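Local coordinates for protein aldehyde dehydrogenase (Anabaena variabilis, PDB 4H7N) that probably oxidises aldehydes to carboxylic acids with NAD+ as the electron acceptor, at residues A[64-67]-A[68-71]; A[72-75]-A[76-80]; A[246-249]-A[250-254]. One frame throughout, in Å; residues are numbered along the deposited sequence.

Contact 1: A[64-67]-A[68-71]; sequences LSRR and EQLT
Arg66 caps and Arg67 begins helix 67-78, and the residues one turn on answer their carbonyls. Among the backbone bonds, Arg66 O takes the amide of Leu70 (N to O 3.3 Å) in the carbonyl plane, and more weakly that of Gln69. The next bond along is shorter, with Thr71 N 2.9 Å from Arg67 O at an N-H...O angle of 167°. Thr71 OG1 also stands 3.1 Å from Arg67 O, but its proton has a second possible acceptor.

Water joins the two side chains. Arg67 leaves the backbone with CG anti to N (chi1 -172°) and runs extended to NE, which brings its guanidinium past Thr71. A water in the guanidinium plane accepts from Arg67 NE at 3.1 Å and is hydrogen-bonded to Thr71 OG1 at 2.7 Å, bridging the pair. Their side chains barely touch directly: Arg67 CG comes to 4.1 Å from Thr71 OG1.

Beyond this turn Arg67 NH2 forms a salt bridge with Asp89 on helix 82-106, where Ile88 touches both Arg67 and Thr71. Water on NE and carboxylate on NH2 together probably restrict rotation of the guanidinium, so one arginine ties the first turn of its helix to the neighbouring one.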
loop_
_atom_site.group_PDB
_atom_site.type_symbol
_atom_site.label_atom_id
_atom_site.label_comp_id
_atom_site.label_asym_id
_atom_site.label_seq_id
_atom_site.Cartn_x
_atom_site.Cartn_y
_atom_site.Cartn_z
ATOM N N LEU A 64 23.958 18.585 15.543
ATOM C CA LEU A 64 25.411 18.488 15.534
ATOM C C LEU A 64 26.079 19.370 16.572
ATOM O O LEU A 64 27.131 19.003 17.096
ATOM C CB LEU A 64 25.949 18.881 14.159
ATOM C CG LEU A 64 25.815 17.819 13.072
ATOM C CD1 LEU A 64 26.167 18.369 11.699
ATOM C CD2 LEU A 64 26.688 16.621 13.419
ATOM N N SER A 65 25.519 20.556 16.835
ATOM C CA SER A 65 26.076 21.433 17.865
ATOM C C SER A 65 26.009 20.848 19.277
ATOM O O SER A 65 26.671 21.349 20.173
ATOM C CB SER A 65 25.367 22.790 17.891
ATOM O OG SER A 65 24.093 22.728 18.556
ATOM N N ARG A 66 25.183 19.837 19.483
ATOM C CA ARG A 66 24.999 19.222 20.792
ATOM C C ARG A 66 25.159 17.722 20.674
ATOM O O ARG A 66 24.465 16.939 21.338
ATOM C CB ARG A 66 23.624 19.613 21.367
ATOM C CG ARG A 66 23.489 21.120 21.723
ATOM C CD ARG A 66 24.590 21.578 22.692
ATOM N NE ARG A 66 24.927 23.025 22.615
ATOM C CZ ARG A 66 24.142 23.982 23.093
ATOM N NH1 ARG A 66 24.501 25.263 23.028
ATOM N NH2 ARG A 66 22.975 23.647 23.661
ATOM N N ARG A 67 26.081 17.307 19.828
ATOM C CA ARG A 67 26.217 15.876 19.529
ATOM C C ARG A 67 26.530 15.069 20.780
ATOM O O ARG A 67 26.025 13.972 20.946
ATOM C CB ARG A 67 27.306 15.640 18.474
ATOM C CG ARG A 67 27.345 14.199 18.009
ATOM C CD ARG A 67 28.332 13.948 16.876
ATOM N NE ARG A 67 28.388 12.496 16.689
ATOM C CZ ARG A 67 28.476 11.855 15.536
ATOM N NH1 ARG A 67 28.566 12.511 14.399
ATOM N NH2 ARG A 67 28.542 10.541 15.532
ATOM N N GLU A 68 27.353 15.609 21.672
ATOM C CA GLU A 68 27.691 14.879 22.866
ATOM C C GLU A 68 26.488 14.559 23.734
ATOM O O GLU A 68 26.480 13.551 24.389
ATOM C CB GLU A 68 28.758 15.621 23.687
ATOM C CG GLU A 68 30.123 15.392 23.070
ATOM C CD GLU A 68 31.043 16.580 23.182
ATOM O OE1 GLU A 68 31.537 16.851 24.306
ATOM O OE2 GLU A 68 31.275 17.242 22.135
ATOM N N GLN A 69 25.498 15.429 23.768
ATOM C CA GLN A 69 24.292 15.195 24.555
ATOM C C GLN A 69 23.434 14.118 23.885
ATOM O O GLN A 69 22.793 13.343 24.566
ATOM C CB GLN A 69 23.474 16.469 24.641
ATOM C CG GLN A 69 23.975 17.459 25.694
ATOM C CD GLN A 69 25.255 18.131 25.264
ATOM O OE1 GLN A 69 25.422 18.504 24.104
ATOM N NE2 GLN A 69 26.166 18.277 26.182
ATOM N N LEU A 70 23.428 14.068 22.549
ATOM C CA LEU A 70 22.702 13.003 21.863
ATOM C C LEU A 70 23.368 11.644 22.138
ATOM O O LEU A 70 22.706 10.667 22.494
ATOM C CB LEU A 70 22.580 13.298 20.370
ATOM C CG LEU A 70 21.861 12.216 19.532
ATOM C CD1 LEU A 70 20.418 12.002 19.977
ATOM C CD2 LEU A 70 21.856 12.582 18.062
ATOM N N THR A 71 24.699 11.618 22.035
ATOM C CA THR A 71 25.470 10.422 22.249
ATOM C C THR A 71 25.223 9.929 23.704
ATOM O O THR A 71 24.976 8.756 23.944
ATOM C CB THR A 71 26.974 10.711 22.107
ATOM O OG1 THR A 71 27.268 11.158 20.789
ATOM C CG2 THR A 71 27.769 9.485 22.396
HETATM O O HOH W 1 28.373 10.088 18.591
#

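Contact 2: A[72-75]-A[76-80]; sequences EALV and NDTGR
Thr78 holds OG1 between its backbone N and carbonyl carbon (chi1 63°), which turns the hydroxyl back onto Leu74 O, one turn earlier, at 2.8 Å. The same torsion sets CG2 anti to the carbonyl carbon; this methyl lies 4.1 Å from Leu74 CD1 and also covers one face of the Arg80 guanidinium, 3.5 Å above its centre. Leu74 O thus receives two donors, Thr78 N at 3.0 Å and Thr78 OG1, arriving from opposite faces of the carbonyl plane.

The helix ends directly after this. Gly79 turns to positive phi (77°), a conformation glycine adopts easily, while its N still reaches Val75 O at 2.7 Å. Past the turn the Arg80 side chain folds back against Thr78, and Val75 CG2 packs 3.6 Å from Arg80 O. Just before these, Asp77 N bonds to Ala73 O at 2.9 Å.

Asp77 pairs with Arg167 and accepts from Phe168 N, and Arg80 forms a salt bridge with Glu87. Leu74 packs against Thr84, Glu87 and Ile88 of helix 82-106, and both it and Thr78 touch Pro139 at the start of helix 139-144, so the last turn of helix 67-78 packs against both helices.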
loop_
_atom_site.group_PDB
_atom_site.type_symbol
_atom_site.label_atom_id
_atom_site.label_comp_id
_atom_site.label_asym_id
_atom_site.label_seq_id
_atom_site.Cartn_x
_atom_site.Cartn_y
_atom_site.Cartn_z
ATOM N N GLU A 72 25.252 10.854 24.650
ATOM C CA GLU A 72 25.109 10.471 26.059
ATOM C C GLU A 72 23.699 9.853 26.335
ATOM O O GLU A 72 23.519 8.864 27.094
ATOM C CB GLU A 72 25.417 11.689 26.945
ATOM C CG GLU A 72 24.893 11.647 28.355
ATOM C CD GLU A 72 25.099 12.998 29.052
ATOM O OE1 GLU A 72 24.603 14.059 28.568
ATOM O OE2 GLU A 72 25.780 12.997 30.063
ATOM N N ALA A 73 22.682 10.458 25.761
ATOM C CA ALA A 73 21.344 9.933 25.980
ATOM C C ALA A 73 21.167 8.567 25.308
ATOM O O ALA A 73 20.523 7.695 25.860
ATOM C CB ALA A 73 20.289 10.907 25.506
ATOM N N LEU A 74 21.773 8.385 24.142
ATOM C CA LEU A 74 21.614 7.125 23.406
ATOM C C LEU A 74 22.484 6.008 24.043
ATOM O O LEU A 74 22.075 4.856 24.111
ATOM C CB LEU A 74 21.850 7.379 21.922
ATOM C CG LEU A 74 21.464 6.281 20.957
ATOM C CD1 LEU A 74 19.994 5.894 21.070
ATOM C CD2 LEU A 74 21.774 6.773 19.539
ATOM N N VAL A 75 23.653 6.337 24.553
ATOM C CA VAL A 75 24.416 5.383 25.398
ATOM C C VAL A 75 23.541 4.934 26.610
ATOM O O VAL A 75 23.462 3.759 26.937
ATOM C CB VAL A 75 25.706 5.999 25.936
ATOM C CG1 VAL A 75 26.302 5.196 27.087
ATOM C CG2 VAL A 75 26.725 6.159 24.837
ATOM N N ASN A 76 22.922 5.896 27.274
ATOM C CA ASN A 76 22.056 5.606 28.406
ATOM C C ASN A 76 20.908 4.669 27.978
ATOM O O ASN A 76 20.576 3.725 28.722
ATOM C CB ASN A 76 21.511 6.924 28.969
ATOM C CG ASN A 76 21.008 6.840 30.410
ATOM O OD1 ASN A 76 20.890 7.891 31.088
ATOM N ND2 ASN A 76 20.662 5.635 30.891
ATOM N N ASP A 77 20.305 4.923 26.815
ATOM C CA ASP A 77 19.188 4.083 26.335
ATOM C C ASP A 77 19.623 2.660 26.002
ATOM O O ASP A 77 18.876 1.723 26.199
ATOM C CB ASP A 77 18.528 4.651 25.056
ATOM C CG ASP A 77 17.486 5.756 25.301
ATOM O OD1 ASP A 77 16.712 5.730 26.304
ATOM O OD2 ASP A 77 17.361 6.646 24.406
ATOM N N THR A 78 20.803 2.515 25.400
ATOM C CA THR A 78 21.228 1.254 24.762
ATOM C C THR A 78 22.312 0.511 25.465
ATOM O O THR A 78 22.507 -0.675 25.230
ATOM C CB THR A 78 21.719 1.475 23.321
ATOM O OG1 THR A 78 22.887 2.327 23.272
ATOM C CG2 THR A 78 20.595 2.100 22.442
ATOM N N GLY A 79 23.033 1.201 26.342
ATOM C CA GLY A 79 24.133 0.579 27.046
ATOM C C GLY A 79 25.428 0.381 26.276
ATOM O O GLY A 79 26.321 -0.343 26.729
ATOM N N ARG A 80 25.518 0.944 25.071
ATOM C CA ARG A 80 26.694 0.761 24.261
ATOM C C ARG A 80 27.097 2.039 23.556
ATOM O O ARG A 80 26.254 2.913 23.311
ATOM C CB ARG A 80 26.531 -0.420 23.248
ATOM C CG ARG A 80 25.187 -0.581 22.531
ATOM C CD ARG A 80 24.844 0.532 21.570
ATOM N NE ARG A 80 23.669 0.170 20.763
ATOM C CZ ARG A 80 22.940 0.995 20.026
ATOM N NH1 ARG A 80 21.937 0.489 19.306
ATOM N NH2 ARG A 80 23.193 2.310 19.952
#

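Contact 3: A[246-249]-A[250-254]; sequences NLEL and ATSAI
Leu247 O is gripped twice by Thr251: the hydroxyl OG1 donates to it from 2.8 Å, lying in the carbonyl plane, while Thr251 N bonds at 2.9 Å from above that plane. The threonine manages this with chi1 at 55°, its OG1 tucked between the backbone N and the carbonyl carbon; the CG2 methyl then also rests close to Leu247 O. A valine here would probably cost Leu247 O its hydroxyl donor and deprive Lys289 NZ of one of its oxygen partners.

That lysine, outside this turn on helix 279-292, makes a salt bridge with Glu248 OE2 and hydrogen bonds with Thr251 OG1 and Ser252 OG. Glu248 bends at chi2 (65°), bringing OE2 to 4.0 Å from Ser252 OG, so carboxylate and hydroxyls gather round one ammonium group. Ser252 OG is shared further with Asp473 of the second subunit, whose Trp471 packs on Leu249, Ser252 and Ala253.

At the start of the helix Asn246 is the N-cap. Its OD1 accepts from Leu249 N at 3.2 Å, nearly straight at the hydrogen, and its O takes Ala250 N at 2.9 Å. Further on, Ala253 N donates to Leu249 O at 2.8 Å. Ala250 and Ala253 meet Phe397 on strand 393-397. This is an Asn-capped first turn of the helix that connects the parallel strands 237-241 and 269-275 in a beta-alpha-beta unit.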
loop_
_atom_site.group_PDB
_atom_site.type_symbol
_atom_site.label_atom_id
_atom_site.label_comp_id
_atom_site.label_asym_id
_atom_site.label_seq_id
_atom_site.Cartn_x
_atom_site.Cartn_y
_atom_site.Cartn_z
ATOM N N ASN A 246 33.843 -18.700 0.336
ATOM C CA ASN A 246 35.059 -18.225 0.996
ATOM C C ASN A 246 34.748 -18.206 2.494
ATOM O O ASN A 246 34.047 -17.297 2.969
ATOM C CB ASN A 246 35.446 -16.822 0.503
ATOM C CG ASN A 246 36.690 -16.258 1.188
ATOM O OD1 ASN A 246 37.002 -16.581 2.330
ATOM N ND2 ASN A 246 37.387 -15.362 0.492
ATOM N N LEU A 247 35.238 -19.208 3.226
ATOM C CA LEU A 247 34.843 -19.398 4.634
ATOM C C LEU A 247 35.354 -18.322 5.572
ATOM O O LEU A 247 34.755 -18.085 6.623
ATOM C CB LEU A 247 35.310 -20.752 5.159
ATOM C CG LEU A 247 34.697 -21.949 4.422
ATOM C CD1 LEU A 247 35.287 -23.235 5.002
ATOM C CD2 LEU A 247 33.183 -21.929 4.508
ATOM N N GLU A 248 36.508 -17.737 5.232
ATOM C CA GLU A 248 37.080 -16.667 6.015
ATOM C C GLU A 248 36.165 -15.436 6.022
ATOM O O GLU A 248 35.902 -14.853 7.082
ATOM C CB GLU A 248 38.482 -16.333 5.465
ATOM C CG GLU A 248 39.121 -15.134 6.117
ATOM C CD GLU A 248 39.410 -15.361 7.591
ATOM O OE1 GLU A 248 39.916 -16.449 7.954
ATOM O OE2 GLU A 248 39.152 -14.446 8.382
ATOM N N LEU A 249 35.679 -15.037 4.834
ATOM C CA LEU A 249 34.750 -13.955 4.730
ATOM C C LEU A 249 33.393 -14.375 5.294
ATOM O O LEU A 249 32.732 -13.609 5.997
ATOM C CB LEU A 249 34.578 -13.523 3.252
ATOM C CG LEU A 249 35.852 -12.882 2.645
ATOM C CD1 LEU A 249 35.603 -12.514 1.166
ATOM C CD2 LEU A 249 36.368 -11.658 3.421
ATOM N N ALA A 250 32.969 -15.590 4.998
ATOM C CA ALA A 250 31.627 -16.019 5.445
ATOM C C ALA A 250 31.527 -16.027 6.977
ATOM O O ALA A 250 30.503 -15.631 7.550
ATOM C CB ALA A 250 31.285 -17.390 4.885
ATOM N N THR A 251 32.590 -16.493 7.652
ATOM C CA THR A 251 32.536 -16.558 9.109
ATOM C C THR A 251 32.598 -15.147 9.702
ATOM O O THR A 251 31.883 -14.874 10.662
ATOM C CB THR A 251 33.604 -17.485 9.724
ATOM O OG1 THR A 251 34.894 -17.083 9.265
ATOM C CG2 THR A 251 33.340 -18.938 9.375
ATOM N N SER A 252 33.415 -14.241 9.164
ATOM C CA SER A 252 33.399 -12.874 9.683
ATOM C C SER A 252 32.030 -12.185 9.403
ATOM O O SER A 252 31.502 -11.469 10.251
ATOM C CB SER A 252 34.544 -12.020 9.100
ATOM O OG SER A 252 35.844 -12.493 9.462
ATOM N N ALA A 253 31.469 -12.380 8.209
ATOM C CA ALA A 253 30.246 -11.690 7.843
ATOM C C ALA A 253 29.061 -12.178 8.700
ATOM O O ALA A 253 28.251 -11.373 9.152
ATOM C CB ALA A 253 29.934 -11.907 6.386
ATOM N N ILE A 254 28.984 -13.495 8.884
ATOM C CA ILE A 254 27.864 -14.116 9.615
ATOM C C ILE A 254 27.975 -13.787 11.110
ATOM O O ILE A 254 26.975 -13.482 11.764
ATOM C CB ILE A 254 27.796 -15.616 9.341
ATOM C CG1 ILE A 254 27.255 -15.814 7.913
ATOM C CG2 ILE A 254 26.971 -16.349 10.392
ATOM C CD1 ILE A 254 27.503 -17.163 7.316
#

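In the fold
Contacts 1 and 2 share helix 67-78, their centres about 12 Å apart: the first covers its start, near the surface, the second its more buried end. Both face helix 82-106, but contact 1 meets it chiefly through a long arginine that salt-bridges Asp89, whereas contact 2 uses a leucine and a salt bridge beyond the helix end. Contact 3 opens a different helix, 247-259, its centre about 30 Å from that of contact 2; it too is partly buried, with exposed residues at the helix start, and it alone is touched by the second subunit. Of the two helix starts, only contact 3 has a side-chain cap. In contacts 2 and 3 a threonine hydroxyl doubles a backbone bond.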